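Local coordinates for protein type VI secretion system component (Escherichia coli O6, PDB 2P5Z) that probably forms part of the trimeric hub of the type VI secretion apparatus, structurally related to the bacteriophage T4 tail proteins gp27 and gp5, at residues G89-F94 against V108-R113; G232-Y237 against I312-S317. All blocks are in the same frame, centred on the assembly; numbering follows the deposited sequence.

Contact 1: residues G89-F94 against V108-R113; sequences GVITGF and VRLEPR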
# COMPACT_ATOMS: atom_id res chain seq x y z
N GLY A 89 20.25 1.69 23.52
CA GLY A 89 19.32 2.50 22.81
C GLY A 89 18.42 3.32 23.70
O GLY A 89 18.75 3.54 24.87
N VAL A 90 17.30 3.79 23.13
CA VAL A 90 16.31 4.58 23.85
C VAL A 90 14.97 3.87 23.85
O VAL A 90 14.66 3.06 22.96
CB VAL A 90 16.00 5.97 23.16
CG1 VAL A 90 16.61 7.11 23.92
CG2 VAL A 90 16.40 5.97 21.72
N ILE A 91 14.16 4.25 24.81
CA ILE A 91 12.84 3.72 24.96
C ILE A 91 11.89 4.60 24.20
O ILE A 91 11.70 5.78 24.52
CB ILE A 91 12.45 3.64 26.45
CG1 ILE A 91 13.39 2.68 27.19
CG2 ILE A 91 11.01 3.20 26.62
CD1 ILE A 91 13.57 1.33 26.51
N THR A 92 11.26 4.00 23.20
CA THR A 92 10.41 4.69 22.24
C THR A 92 8.93 4.56 22.59
O THR A 92 8.14 5.46 22.32
CB THR A 92 10.69 4.08 20.87
OG1 THR A 92 11.82 4.76 20.31
CG2 THR A 92 9.50 4.17 19.95
N GLY A 93 8.56 3.45 23.21
CA GLY A 93 7.16 3.16 23.46
C GLY A 93 7.00 2.50 24.81
O GLY A 93 7.89 1.82 25.30
N PHE A 94 5.84 2.69 25.41
CA PHE A 94 5.61 2.15 26.70
C PHE A 94 4.18 1.70 26.77
O PHE A 94 3.27 2.44 26.36
CB PHE A 94 5.91 3.19 27.79
CG PHE A 94 5.40 2.82 29.14
CD1 PHE A 94 6.04 1.84 29.89
CD2 PHE A 94 4.28 3.45 29.68
CE1 PHE A 94 5.57 1.49 31.14
CE2 PHE A 94 3.81 3.12 30.94
CZ PHE A 94 4.46 2.14 31.68
N VAL A 108 8.06 -2.36 26.73
CA VAL A 108 8.79 -1.24 26.17
C VAL A 108 9.37 -1.57 24.80
O VAL A 108 9.71 -2.73 24.51
CB VAL A 108 9.93 -0.72 27.09
CG1 VAL A 108 9.36 0.03 28.30
CG2 VAL A 108 10.88 -1.84 27.51
N ARG A 109 9.48 -0.54 23.96
CA ARG A 109 10.16 -0.69 22.69
C ARG A 109 11.54 -0.08 22.81
O ARG A 109 11.68 1.05 23.24
CB ARG A 109 9.36 -0.01 21.58
CG ARG A 109 10.02 -0.08 20.21
CD ARG A 109 9.00 0.16 19.12
NE ARG A 109 8.44 -1.09 18.63
CZ ARG A 109 7.33 -1.17 17.90
NH1 ARG A 109 6.66 -0.08 17.60
NH2 ARG A 109 6.89 -2.35 17.49
N LEU A 110 12.56 -0.83 22.44
CA LEU A 110 13.92 -0.35 22.54
C LEU A 110 14.49 -0.24 21.13
O LEU A 110 14.56 -1.22 20.38
CB LEU A 110 14.78 -1.30 23.38
CG LEU A 110 16.27 -0.92 23.36
CD1 LEU A 110 16.47 0.38 24.13
CD2 LEU A 110 17.17 -2.01 23.92
N GLU A 111 14.86 0.99 20.76
CA GLU A 111 15.42 1.26 19.45
C GLU A 111 16.70 2.06 19.67
O GLU A 111 16.87 2.68 20.73
CB GLU A 111 14.42 2.05 18.61
CG GLU A 111 13.08 1.37 18.46
CD GLU A 111 12.23 1.94 17.36
OE1 GLU A 111 11.24 2.64 17.67
OE2 GLU A 111 12.54 1.67 16.17
N PRO A 112 17.61 2.06 18.68
CA PRO A 112 18.77 2.92 18.85
C PRO A 112 18.38 4.40 18.60
O PRO A 112 17.25 4.70 18.16
CB PRO A 112 19.70 2.43 17.75
CG PRO A 112 18.80 2.02 16.69
CD PRO A 112 17.63 1.38 17.38
N ARG A 113 19.30 5.31 18.89
CA ARG A 113 19.00 6.73 18.79
C ARG A 113 18.72 7.14 17.33
O ARG A 113 17.86 7.98 17.07
CB ARG A 113 20.13 7.56 19.42
CG ARG A 113 20.14 7.56 20.94
CD ARG A 113 21.51 8.01 21.46
NE ARG A 113 22.58 7.11 21.02
CZ ARG A 113 23.87 7.45 20.93
NH1 ARG A 113 24.25 8.69 21.23
NH2 ARG A 113 24.78 6.56 20.52

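Contact 2: residues G232-Y237 against I312-S317; sequences GLNTAY and ILKGQS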
# COMPACT_ATOMS: atom_id res chain seq x y z
N GLY A 232 18.11 -26.03 11.07
CA GLY A 232 16.96 -25.63 10.25
C GLY A 232 17.34 -24.89 8.97
O GLY A 232 16.56 -24.07 8.47
N LEU A 233 18.53 -25.18 8.45
CA LEU A 233 19.07 -24.44 7.32
C LEU A 233 18.25 -24.64 6.06
O LEU A 233 17.83 -25.76 5.75
CB LEU A 233 20.53 -24.81 7.06
CG LEU A 233 21.52 -24.61 8.20
CD1 LEU A 233 22.95 -24.81 7.72
CD2 LEU A 233 21.38 -23.25 8.86
N ASN A 234 18.03 -23.54 5.35
CA ASN A 234 17.27 -23.54 4.11
C ASN A 234 17.65 -22.40 3.14
O ASN A 234 18.26 -21.40 3.55
CB ASN A 234 15.78 -23.52 4.40
CG ASN A 234 15.33 -22.24 5.05
OD1 ASN A 234 14.82 -21.35 4.37
ND2 ASN A 234 15.51 -22.13 6.36
N THR A 235 17.33 -22.58 1.87
CA THR A 235 17.73 -21.65 0.83
C THR A 235 16.54 -21.26 0.01
O THR A 235 15.53 -21.94 0.02
CB THR A 235 18.68 -22.26 -0.18
OG1 THR A 235 17.97 -23.28 -0.89
CG2 THR A 235 19.96 -22.82 0.44
N ALA A 236 16.69 -20.15 -0.71
CA ALA A 236 15.67 -19.66 -1.62
C ALA A 236 16.37 -18.93 -2.75
O ALA A 236 17.30 -18.14 -2.51
CB ALA A 236 14.69 -18.73 -0.91
N TYR A 237 15.97 -19.23 -3.97
CA TYR A 237 16.59 -18.64 -5.14
C TYR A 237 15.48 -18.30 -6.07
O TYR A 237 14.53 -19.07 -6.23
CB TYR A 237 17.52 -19.62 -5.84
CG TYR A 237 18.78 -19.95 -5.09
CD1 TYR A 237 18.80 -20.97 -4.13
CD2 TYR A 237 19.97 -19.30 -5.36
CE1 TYR A 237 19.96 -21.30 -3.45
CE2 TYR A 237 21.14 -19.63 -4.69
CZ TYR A 237 21.12 -20.62 -3.73
OH TYR A 237 22.28 -20.93 -3.07
N ILE A 312 18.49 -16.03 -1.16
CA ILE A 312 18.30 -15.87 0.29
C ILE A 312 18.60 -17.16 1.09
O ILE A 312 18.04 -18.24 0.84
CB ILE A 312 16.91 -15.28 0.64
CG1 ILE A 312 16.68 -13.97 -0.13
CG2 ILE A 312 16.81 -15.00 2.13
CD1 ILE A 312 15.22 -13.45 -0.10
N LEU A 313 19.51 -17.03 2.04
CA LEU A 313 19.85 -18.13 2.92
C LEU A 313 19.20 -17.91 4.28
O LEU A 313 19.26 -16.81 4.83
CB LEU A 313 21.36 -18.19 3.05
CG LEU A 313 22.06 -18.27 1.70
CD1 LEU A 313 23.53 -18.52 1.87
CD2 LEU A 313 21.48 -19.37 0.82
N LYS A 314 18.55 -18.94 4.80
CA LYS A 314 17.93 -18.85 6.12
C LYS A 314 18.34 -19.96 7.08
O LYS A 314 18.98 -20.95 6.70
CB LYS A 314 16.41 -18.80 6.01
CG LYS A 314 15.85 -17.53 5.41
CD LYS A 314 14.42 -17.33 5.87
CE LYS A 314 13.61 -16.58 4.81
NZ LYS A 314 13.54 -17.36 3.52
N GLY A 315 17.98 -19.80 8.34
CA GLY A 315 18.36 -20.77 9.35
C GLY A 315 17.92 -20.39 10.75
O GLY A 315 17.32 -19.34 10.96
N GLN A 316 18.21 -21.27 11.71
CA GLN A 316 17.87 -21.05 13.11
C GLN A 316 19.07 -21.28 14.00
O GLN A 316 19.98 -22.02 13.63
CB GLN A 316 16.73 -21.95 13.55
CG GLN A 316 15.40 -21.31 13.39
CD GLN A 316 14.31 -22.33 13.27
OE1 GLN A 316 14.37 -23.22 12.43
NE2 GLN A 316 13.29 -22.20 14.11
N SER A 317 19.07 -20.63 15.16
CA SER A 317 20.20 -20.71 16.06
C SER A 317 19.88 -20.35 17.51
O SER A 317 18.82 -19.76 17.81
CB SER A 317 21.34 -19.81 15.58
OG SER A 317 22.51 -20.07 16.33

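Contact 1: residues G89-F94 against V108-R113
Val90 and Glu111 form a hydrogen-bonded pair between two antiparallel strands, whose short segments run at 156° to one another. Val90 N reaches Glu111 O at 2.7 Å, and Glu111 N returns a bond to Val90 O at 3.0 Å. Beyond them Thr92 N donates to Arg109 O at 3.0 Å. The register then slips: between the pairs Ile91–Leu110 and Phe94–Val108, Thr92 and Gly93 together stand against the single residue Arg109. This is a beta bulge, and the helix-like backbone at Thr92 (psi -31°) makes the step. Across it Arg109 N binds Gly93 O at 3.1 Å from above the carbonyl plane.

Ile91, Phe94, Val108 and Leu110 share one face. Ile91 sends its two branches to different partners: CG1 lies anti to the carbonyl carbon (chi1 -63°), and the bend at the next bond brings CD1 within 3.9 Å of Leu110 CD1, while CG2 meets Val108 CG1. That same Val108 methyl sits at the edge of the Phe94 ring, near its plane, 4.1 Å from CD1.

Glu111 and Arg109 rise on the face that Val90 shares, with Thr92 turned across to the partner strand. The extended Glu111 chain brings OE1 beside Thr92, whose OG1 gives it a weak bond of 3.4 Å; Arg44 touches Glu111 as well. Arg109 turns its far end to a salt bridge with Asp46. Beyond the strand, Arg113 lays CG by Val90 CG2 and pairs with Asp149 and Glu197. The whole is a bulged beta hairpin within the barrel-like fold of the phage tail hub family, with strand 44-51 flanking 104-111.

Contact 2: residues G232-Y237 against I312-S317
Asn234 and Lys314 exchange a reciprocal pair of backbone hydrogen bonds. Lys314 N to Asn234 O is nearly straight (2.8 Å, 173° at the hydrogen), and Asn234 N reaches Lys314 O at 3.1 Å. Two residues on, Ile312 N donates to Ala236 O at 2.8 Å; the return bond from Ala236 N to Ile312 O is bent and weak.

The Asn234 amide is fixed from within its own strand. With CG between the backbone N and the carbonyl carbon (chi1 66°), ND2 donates to Gly232 O at 3.1 Å, and the acceptor lies in the amide plane. Thus held, the amide presents both its ends to Lys314 CB, which is 3.4 Å from OD1 and scarcely farther from ND2.

The Thr235 and Leu313 side is mainly apolar. Thr235 CG2 packs on Leu313 CD2 at 3.8 Å, while Thr235 OG1, on another branch, takes part in a hydrogen bond with His96 N of the third subunit. Leu233 lays CD2 over the bare CA of Gly315 at 3.9 Å. Val338 and Phe339 of helix 337-341 pack against Leu313, and Phe339 also touches Leu233, so this helix lies over that side of the pairing.

Strand 311-317 is bonded in turn to strand 359-366, and residues 235-237 pair with a strand of the third subunit. Main-chain bonds supply most of the polar part of this contact, and methyl and methylene packing the rest; Thr235 faces two ways, its methyl packing within the chain and its hydroxyl bonding across the subunit interface.

Contacts 1 and 2 illustrate how strand pairings that are remote in one chain can become neighbours in an oligomer. Within a subunit their centres lie 29 Å apart and their nearest atoms about 19 Å, so they do not touch, although both belong to the phage-tail-hub-like part of the chain. Across the interface the relation changes: Phe94 of contact 1 packs on Tyr237 of the second subunit, and Ala236 of contact 2 packs on Lys95 of the third subunit. The 89-94 strand at Phe94 and the strand 232-237 at residues 235-237 thus each continue into an antiparallel ladder shared between subunits, consistent with a trimeric, phage-hub-like assembly.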